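Local coordinates for beta sliding clamp (Bartonella birtlesii LL-WM9, PDB 6PTR), which probably encircles DNA as a ring-shaped head-to-tail homodimer and tethers DNA polymerases and other proteins to it for processive replication, at residues Thr34-Glu46 / Leu118-Leu130. Residues are numbered along the deposited sequence; the frame is centred on the assembly and turned at random.
With EDO (1,2-ethanediol), chain Q.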
ATOM      1  N   THR C  34     -14.149   2.449 -19.943  1.00 50.97           N
ATOM      2  CA  THR C  34     -15.507   2.973 -19.964  1.00 55.30           C
ATOM      3  C   THR C  34     -16.470   2.223 -20.888  1.00 58.05           C
ATOM      4  O   THR C  34     -17.674   2.505 -20.844  1.00 61.79           O
ATOM      5  CB  THR C  34     -15.483   4.464 -20.356  1.00 56.93           C
ATOM      6  OG1 THR C  34     -16.642   5.123 -19.831  1.00 61.07           O
ATOM      7  CG2 THR C  34     -15.440   4.626 -21.875  1.00 61.11           C
ATOM      8  N   VAL C  35     -15.999   1.283 -21.705  1.00 52.30           N
ATOM      9  CA  VAL C  35     -16.859   0.513 -22.602  1.00 37.37           C
ATOM     10  C   VAL C  35     -17.364  -0.706 -21.830  1.00 34.90           C
ATOM     11  O   VAL C  35     -16.553  -1.577 -21.491  1.00 31.45           O
ATOM     12  CB  VAL C  35     -16.112   0.088 -23.871  1.00 40.54           C
ATOM     13  CG1 VAL C  35     -16.912  -0.956 -24.635  1.00 36.56           C
ATOM     14  CG2 VAL C  35     -15.820   1.294 -24.749  1.00 44.56           C
ATOM     15  N   PRO C  36     -18.673  -0.819 -21.561  1.00 32.77           N
ATOM     16  CA  PRO C  36     -19.134  -1.780 -20.539  1.00 29.98           C
ATOM     17  C   PRO C  36     -18.704  -3.219 -20.760  1.00 23.72           C
ATOM     18  O   PRO C  36     -18.285  -3.868 -19.793  1.00 25.83           O
ATOM     19  CB  PRO C  36     -20.663  -1.636 -20.596  1.00 37.10           C
ATOM     20  CG  PRO C  36     -20.875  -0.232 -21.045  1.00 38.90           C
ATOM     21  CD  PRO C  36     -19.760   0.068 -22.014  1.00 36.88           C
ATOM     22  N   ILE C  37     -18.794  -3.749 -21.990  1.00 27.77           N
ATOM     23  CA  ILE C  37     -18.426  -5.151 -22.203  1.00 22.82           C
ATOM     24  C   ILE C  37     -16.955  -5.397 -21.856  1.00 22.72           C
ATOM     25  O   ILE C  37     -16.584  -6.502 -21.429  1.00 23.67           O
ATOM     26  CB  ILE C  37     -18.740  -5.583 -23.659  1.00 28.87           C
ATOM     27  CG1 ILE C  37     -18.651  -7.105 -23.797  1.00 34.79           C
ATOM     28  CG2 ILE C  37     -17.812  -4.915 -24.655  1.00 31.61           C
ATOM     29  CD1 ILE C  37     -19.635  -7.843 -22.921  1.00 30.15           C
ATOM     30  N   LEU C  38     -16.095  -4.394 -22.034  1.00 25.35           N
ATOM     31  CA  LEU C  38     -14.668  -4.615 -21.797  1.00 23.50           C
ATOM     32  C   LEU C  38     -14.312  -4.686 -20.321  1.00 24.83           C
ATOM     33  O   LEU C  38     -13.171  -5.036 -19.995  1.00 25.03           O
ATOM     34  CB  LEU C  38     -13.832  -3.521 -22.475  1.00 23.91           C
ATOM     35  CG  LEU C  38     -13.894  -3.531 -23.999  1.00 22.80           C
ATOM     36  CD1 LEU C  38     -13.101  -2.361 -24.552  1.00 27.34           C
ATOM     37  CD2 LEU C  38     -13.404  -4.878 -24.578  1.00 25.76           C
ATOM     38  N   SER C  39     -15.242  -4.362 -19.429  1.00 22.28           N
ATOM     39  CA  SER C  39     -15.037  -4.568 -18.003  1.00 21.88           C
ATOM     40  C   SER C  39     -15.395  -5.981 -17.558  1.00 22.30           C
ATOM     41  O   SER C  39     -15.201  -6.318 -16.389  1.00 20.37           O
ATOM     42  CB  SER C  39     -15.841  -3.539 -17.205  1.00 25.27           C
ATOM     43  OG  SER C  39     -15.308  -2.248 -17.427  1.00 33.77           O
ATOM     44  N   ASN C  40     -15.859  -6.818 -18.463  1.00 21.95           N
ATOM     45  CA  ASN C  40     -16.370  -8.130 -18.103  1.00 20.95           C
ATOM     46  C   ASN C  40     -15.390  -9.234 -18.469  1.00 23.94           C
ATOM     47  O   ASN C  40     -14.568  -9.089 -19.378  1.00 23.29           O
ATOM     48  CB  ASN C  40     -17.710  -8.375 -18.792  1.00 18.35           C
ATOM     49  CG  ASN C  40     -18.837  -7.610 -18.127  1.00 21.27           C
ATOM     50  OD1 ASN C  40     -18.600  -6.666 -17.359  1.00 20.08           O
ATOM     51  ND2 ASN C  40     -20.065  -8.009 -18.409  1.00 19.94           N
ATOM     52  N   VAL C  41     -15.481 -10.353 -17.736  1.00 18.73           N
ATOM     53  CA  VAL C  41     -14.811 -11.590 -18.126  1.00 16.46           C
ATOM     54  C   VAL C  41     -15.843 -12.494 -18.781  1.00 19.89           C
ATOM     55  O   VAL C  41     -16.983 -12.611 -18.308  1.00 19.18           O
ATOM     56  CB  VAL C  41     -14.143 -12.290 -16.927  1.00 21.08           C
ATOM     57  CG1 VAL C  41     -15.143 -12.515 -15.806  1.00 22.73           C
ATOM     58  CG2 VAL C  41     -13.562 -13.648 -17.366  1.00 23.85           C
ATOM     59  N   LEU C  42     -15.464 -13.099 -19.902  1.00 18.76           N
ATOM     60  CA  LEU C  42     -16.310 -14.088 -20.559  1.00 20.08           C
ATOM     61  C   LEU C  42     -16.097 -15.435 -19.895  1.00 21.55           C
ATOM     62  O   LEU C  42     -14.958 -15.870 -19.719  1.00 21.14           O
ATOM     63  CB  LEU C  42     -15.981 -14.191 -22.048  1.00 22.56           C
ATOM     64  CG  LEU C  42     -16.615 -15.384 -22.794  1.00 20.15           C
ATOM     65  CD1 LEU C  42     -18.151 -15.274 -22.797  1.00 18.08           C
ATOM     66  CD2 LEU C  42     -16.076 -15.466 -24.191  1.00 20.01           C
ATOM     67  N   ILE C  43     -17.195 -16.093 -19.529  1.00 19.23           N
ATOM     68  CA  ILE C  43     -17.167 -17.444 -18.975  1.00 20.05           C
ATOM     69  C   ILE C  43     -17.832 -18.331 -19.999  1.00 22.41           C
ATOM     70  O   ILE C  43     -18.990 -18.092 -20.348  1.00 23.30           O
ATOM     71  CB  ILE C  43     -17.917 -17.539 -17.636  1.00 18.45           C
ATOM     72  CG1 ILE C  43     -17.385 -16.524 -16.632  1.00 20.19           C
ATOM     73  CG2 ILE C  43     -17.809 -18.984 -17.069  1.00 22.48           C
ATOM     74  CD1 ILE C  43     -18.125 -16.576 -15.308  1.00 22.46           C
ATOM     75  N   ASP C  44     -17.121 -19.351 -20.490  1.00 17.01           N
ATOM     76  CA  ASP C  44     -17.650 -20.197 -21.561  1.00 19.00           C
ATOM     77  C   ASP C  44     -17.478 -21.643 -21.138  1.00 23.02           C
ATOM     78  O   ASP C  44     -16.347 -22.123 -21.023  1.00 27.75           O
ATOM     79  CB  ASP C  44     -16.932 -19.924 -22.890  1.00 25.76           C
ATOM     80  CG  ASP C  44     -17.795 -20.229 -24.100  1.00 38.67           C
ATOM     81  OD1 ASP C  44     -18.643 -21.142 -24.023  1.00 42.21           O
ATOM     82  OD2 ASP C  44     -17.618 -19.569 -25.145  1.00 43.95           O
ATOM     83  N   ALA C  45     -18.599 -22.342 -20.916  1.00 20.16           N
ATOM     84  CA  ALA C  45     -18.603 -23.701 -20.398  1.00 24.68           C
ATOM     85  C   ALA C  45     -19.121 -24.654 -21.469  1.00 25.15           C
ATOM     86  O   ALA C  45     -20.277 -24.558 -21.886  1.00 25.78           O
ATOM     87  CB  ALA C  45     -19.469 -23.786 -19.145  1.00 23.77           C
ATOM     88  N   GLU C  46     -18.268 -25.565 -21.921  1.00 22.82           N
ATOM     89  CA  GLU C  46     -18.682 -26.523 -22.940  1.00 24.78           C
ATOM     90  C   GLU C  46     -17.714 -27.692 -22.891  1.00 28.35           C
ATOM     91  O   GLU C  46     -16.535 -27.505 -22.587  1.00 27.48           O
ATOM     92  CB  GLU C  46     -18.670 -25.867 -24.330  1.00 30.45           C
ATOM     93  CG  GLU C  46     -19.598 -26.456 -25.336  1.00 53.20           C
ATOM     94  CD  GLU C  46     -19.442 -25.767 -26.669  1.00 65.69           C
ATOM     95  OE1 GLU C  46     -20.009 -26.255 -27.667  1.00 75.20           O
ATOM     96  OE2 GLU C  46     -18.734 -24.736 -26.711  1.00 65.69           O
ATOM     97  N   LEU C 118     -26.038 -11.282 -10.415  1.00 21.26           N
ATOM     98  CA  LEU C 118     -25.222 -10.222 -11.004  1.00 21.84           C
ATOM     99  C   LEU C 118     -25.748  -9.852 -12.385  1.00 22.61           C
ATOM    100  O   LEU C 118     -26.034 -10.728 -13.201  1.00 27.14           O
ATOM    101  CB  LEU C 118     -23.749 -10.625 -11.111  1.00 21.26           C
ATOM    102  CG  LEU C 118     -22.959 -10.902  -9.836  1.00 24.30           C
ATOM    103  CD1 LEU C 118     -21.486 -11.074 -10.199  1.00 26.98           C
ATOM    104  CD2 LEU C 118     -23.149  -9.780  -8.821  1.00 25.68           C
ATOM    105  N   GLN C 119     -25.865  -8.553 -12.632  1.00 20.53           N
ATOM    106  CA  GLN C 119     -26.175  -8.053 -13.962  1.00 19.74           C
ATOM    107  C   GLN C 119     -25.014  -8.340 -14.901  1.00 23.37           C
ATOM    108  O   GLN C 119     -23.871  -7.977 -14.618  1.00 25.58           O
ATOM    109  CB  GLN C 119     -26.455  -6.552 -13.909  1.00 25.03           C
ATOM    110  CG  GLN C 119     -27.704  -6.167 -13.142  1.00 28.77           C
ATOM    111  CD  GLN C 119     -27.761  -4.674 -12.842  1.00 33.20           C
ATOM    112  OE1 GLN C 119     -26.964  -3.892 -13.366  1.00 36.64           O
ATOM    113  NE2 GLN C 119     -28.701  -4.277 -11.997  1.00 33.13           N
ATOM    114  N   CYS C 120     -25.319  -8.967 -16.034  1.00 24.26           N
ATOM    115  CA  CYS C 120     -24.324  -9.484 -16.958  1.00 18.11           C
ATOM    116  C   CYS C 120     -24.599  -8.976 -18.372  1.00 19.03           C
ATOM    117  O   CYS C 120     -25.563  -8.249 -18.628  1.00 24.18           O
ATOM    118  CB  CYS C 120     -24.336 -11.010 -16.945  1.00 23.73           C
ATOM    119  SG  CYS C 120     -23.623 -11.690 -15.436  1.00 32.66           S
ATOM    120  N   LEU C 121     -23.738  -9.393 -19.294  1.00 18.97           N
ATOM    121  CA  LEU C 121     -23.905  -9.108 -20.703  1.00 22.17           C
ATOM    122  C   LEU C 121     -23.652 -10.396 -21.478  1.00 21.32           C
ATOM    123  O   LEU C 121     -22.801 -11.202 -21.082  1.00 21.57           O
ATOM    124  CB  LEU C 121     -22.940  -7.999 -21.145  1.00 22.35           C
ATOM    125  CG  LEU C 121     -23.222  -6.617 -20.545  1.00 23.20           C
ATOM    126  CD1 LEU C 121     -22.098  -5.647 -20.852  1.00 26.42           C
ATOM    127  CD2 LEU C 121     -24.549  -6.072 -21.066  1.00 33.37           C
ATOM    128  N   PRO C 122     -24.375 -10.631 -22.568  1.00 24.45           N
ATOM    129  CA  PRO C 122     -24.273 -11.926 -23.257  1.00 24.86           C
ATOM    130  C   PRO C 122     -22.948 -12.084 -23.988  1.00 24.13           C
ATOM    131  O   PRO C 122     -22.297 -11.115 -24.381  1.00 23.91           O
ATOM    132  CB  PRO C 122     -25.447 -11.901 -24.250  1.00 24.37           C
ATOM    133  CG  PRO C 122     -25.679 -10.447 -24.514  1.00 26.82           C
ATOM    134  CD  PRO C 122     -25.400  -9.763 -23.176  1.00 25.20           C
ATOM    135  N   LYS C 123     -22.568 -13.350 -24.189  1.00 23.85           N
ATOM    136  CA  LYS C 123     -21.341 -13.669 -24.919  1.00 23.45           C
ATOM    137  C   LYS C 123     -21.277 -12.997 -26.288  1.00 19.58           C
ATOM    138  O   LYS C 123     -20.191 -12.591 -26.737  1.00 21.60           O
ATOM    139  CB  LYS C 123     -21.221 -15.183 -25.085  1.00 23.32           C
ATOM    140  CG  LYS C 123     -20.040 -15.597 -25.947  1.00 27.33           C
ATOM    141  CD  LYS C 123     -19.996 -17.098 -26.222  1.00 27.48           C
ATOM    142  CE  LYS C 123     -18.837 -17.441 -27.169  1.00 31.05           C
ATOM    143  NZ  LYS C 123     -18.728 -18.914 -27.418  1.00 31.06           N
ATOM    144  N   ILE C 124     -22.416 -12.875 -26.977  1.00 21.81           N
ATOM    145  CA  ILE C 124     -22.387 -12.329 -28.333  1.00 23.80           C
ATOM    146  C   ILE C 124     -21.860 -10.903 -28.364  1.00 29.69           C
ATOM    147  O   ILE C 124     -21.366 -10.458 -29.402  1.00 28.60           O
ATOM    148  CB  ILE C 124     -23.768 -12.364 -29.030  1.00 29.78           C
ATOM    149  CG1 ILE C 124     -24.834 -11.647 -28.197  1.00 29.45           C
ATOM    150  CG2 ILE C 124     -24.155 -13.782 -29.423  1.00 42.77           C
ATOM    151  CD1 ILE C 124     -26.061 -11.299 -29.001  1.00 41.89           C
ATOM    152  N   ASP C 125     -21.975 -10.163 -27.257  1.00 25.53           N
ATOM    153  CA  ASP C 125     -21.427  -8.815 -27.194  1.00 29.28           C
ATOM    154  C   ASP C 125     -19.915  -8.811 -27.047  1.00 26.95           C
ATOM    155  O   ASP C 125     -19.280  -7.792 -27.333  1.00 26.91           O
ATOM    156  CB  ASP C 125     -22.013  -8.037 -26.009  1.00 27.83           C
ATOM    157  CG  ASP C 125     -23.495  -7.738 -26.153  1.00 40.00           C
ATOM    158  OD1 ASP C 125     -24.043  -7.900 -27.261  1.00 42.87           O
ATOM    159  OD2 ASP C 125     -24.108  -7.332 -25.133  1.00 37.16           O
ATOM    160  N   PHE C 126     -19.333  -9.914 -26.588  1.00 25.89           N
ATOM    161  CA  PHE C 126     -17.922  -9.935 -26.222  1.00 22.24           C
ATOM    162  C   PHE C 126     -17.043  -9.992 -27.467  1.00 26.55           C
ATOM    163  O   PHE C 126     -17.404 -10.641 -28.456  1.00 26.01           O
ATOM    164  CB  PHE C 126     -17.626 -11.124 -25.318  1.00 20.62           C
ATOM    165  CG  PHE C 126     -16.355 -10.977 -24.537  1.00 19.95           C
ATOM    166  CD1 PHE C 126     -16.345 -10.211 -23.392  1.00 21.87           C
ATOM    167  CD2 PHE C 126     -15.182 -11.558 -24.964  1.00 25.92           C
ATOM    168  CE1 PHE C 126     -15.172 -10.057 -22.658  1.00 28.20           C
ATOM    169  CE2 PHE C 126     -14.004 -11.392 -24.226  1.00 23.89           C
ATOM    170  CZ  PHE C 126     -14.015 -10.648 -23.089  1.00 26.61           C
ATOM    171  N   PRO C 127     -15.903  -9.299 -27.459  1.00 25.61           N
ATOM    172  CA  PRO C 127     -14.998  -9.356 -28.615  1.00 30.89           C
ATOM    173  C   PRO C 127     -14.494 -10.771 -28.840  1.00 32.28           C
ATOM    174  O   PRO C 127     -14.035 -11.446 -27.916  1.00 33.36           O
ATOM    175  CB  PRO C 127     -13.850  -8.413 -28.219  1.00 31.00           C
ATOM    176  CG  PRO C 127     -14.456  -7.476 -27.224  1.00 27.30           C
ATOM    177  CD  PRO C 127     -15.465  -8.315 -26.457  1.00 24.24           C
ATOM    178  N   GLU C 128     -14.587 -11.221 -30.076  1.00 31.42           N
ATOM    179  CA  GLU C 128     -13.964 -12.466 -30.483  1.00 33.12           C
ATOM    180  C   GLU C 128     -13.198 -12.186 -31.760  1.00 36.86           C
ATOM    181  O   GLU C 128     -13.700 -11.480 -32.638  1.00 34.36           O
ATOM    182  CB  GLU C 128     -14.992 -13.578 -30.697  1.00 43.75           C
ATOM    183  CG  GLU C 128     -14.357 -14.887 -31.132  1.00 54.27           C
ATOM    184  CD  GLU C 128     -15.253 -16.092 -30.933  1.00 63.29           C
ATOM    185  OE1 GLU C 128     -16.460 -15.919 -30.664  1.00 65.46           O
ATOM    186  OE2 GLU C 128     -14.734 -17.224 -31.047  1.00 66.10           O
ATOM    187  N   SER C 129     -11.978 -12.700 -31.839  1.00 38.39           N
ATOM    188  CA  SER C 129     -11.133 -12.544 -33.013  1.00 36.72           C
ATOM    189  C   SER C 129     -11.287 -13.734 -33.955  1.00 33.28           C
ATOM    190  O   SER C 129     -11.741 -14.812 -33.568  1.00 39.01           O
ATOM    191  CB  SER C 129      -9.664 -12.410 -32.604  1.00 39.40           C
ATOM    192  OG  SER C 129      -9.483 -11.378 -31.656  1.00 45.34           O
ATOM    193  N   LEU C 130     -10.875 -13.528 -35.207  1.00 32.25           N
ATOM    194  CA  LEU C 130     -10.647 -14.654 -36.097  1.00 35.31           C
ATOM    195  C   LEU C 130      -9.494 -15.507 -35.565  1.00 33.47           C
ATOM    196  O   LEU C 130      -8.725 -15.060 -34.706  1.00 35.23           O
ATOM    197  CB  LEU C 130     -10.329 -14.165 -37.506  1.00 36.09           C
ATOM    198  CG  LEU C 130     -11.481 -13.531 -38.268  1.00 36.96           C
ATOM    199  CD1 LEU C 130     -10.948 -12.977 -39.563  1.00 37.26           C
ATOM    200  CD2 LEU C 130     -12.576 -14.559 -38.521  1.00 40.18           C
TER
HETATM  201  C1  EDO Q 501      -5.500  -9.261 -29.612  1.00 52.50           C
HETATM  202  O1  EDO Q 501      -5.894  -8.230 -30.525  1.00 53.36           O
HETATM  203  C2  EDO Q 501      -6.724 -10.095 -29.262  1.00 64.14           C
HETATM  204  O2  EDO Q 501      -6.806 -11.228 -30.136  1.00 72.09           O
HETATM  205  O   HOH W   1     -22.475  -6.777 -16.934  1.00 22.66           O
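The ring of Phe-126 lies between Leu-42 and Pro-127: Leu-42 CB sits over the centre of one face as a CH-pi contact, 3.9 Å from the ring centroid and 6° off the normal, while CD of the next residue, Pro-127, lies against the opposite face, offset toward the rim. At the edge, near the ring plane, the backbone O of Asn-40 approaches Phe-126 CE1 at 3.5 Å. This packing belongs to the N-terminal domain of the DNA polymerase III beta subunit, where the chain leaving strand 114-119 of the four-stranded antiparallel sheet runs beside strand 40-46 of the neighbouring sheet and, after the 3-10 turn 123-125, doubles back to bring Phe-126 against it. With CG anti to the backbone N (chi1 -161°), Phe-126 turns its ring onto that strand, and Lys-53 of the adjoining strand 49-55 also touches it.

Ile-37, on the 3-10 turn before the strand, fills the angle between Phe-126 and Leu-121. Its CG1 lies 3.9 Å from Phe-126 CD1, and its CD1 reaches Leu-121 CB at 3.8 Å. From the next residue, Leu-38 CD2 meets Pro-127 CG at 3.9 Å. The side chains of Asn-40 and Leu-121 cross at about a right angle; Asn-40 ND2 is hydrogen-bonded to Thr-76 OG1 and, through a water, to the backbone O of Gln-119, whose NE2 is hydrogen-bonded to Pro-312 O of the second subunit.

At the other end, the fully extended chain of Lys-123 runs past Leu-42, whose CD1 lies 3.7 Å from Lys-123 CG. The ammonium group then closes a salt bridge, Lys-123 NZ meeting the syn lone pair of Asp-44 OD2 at 2.6 Å.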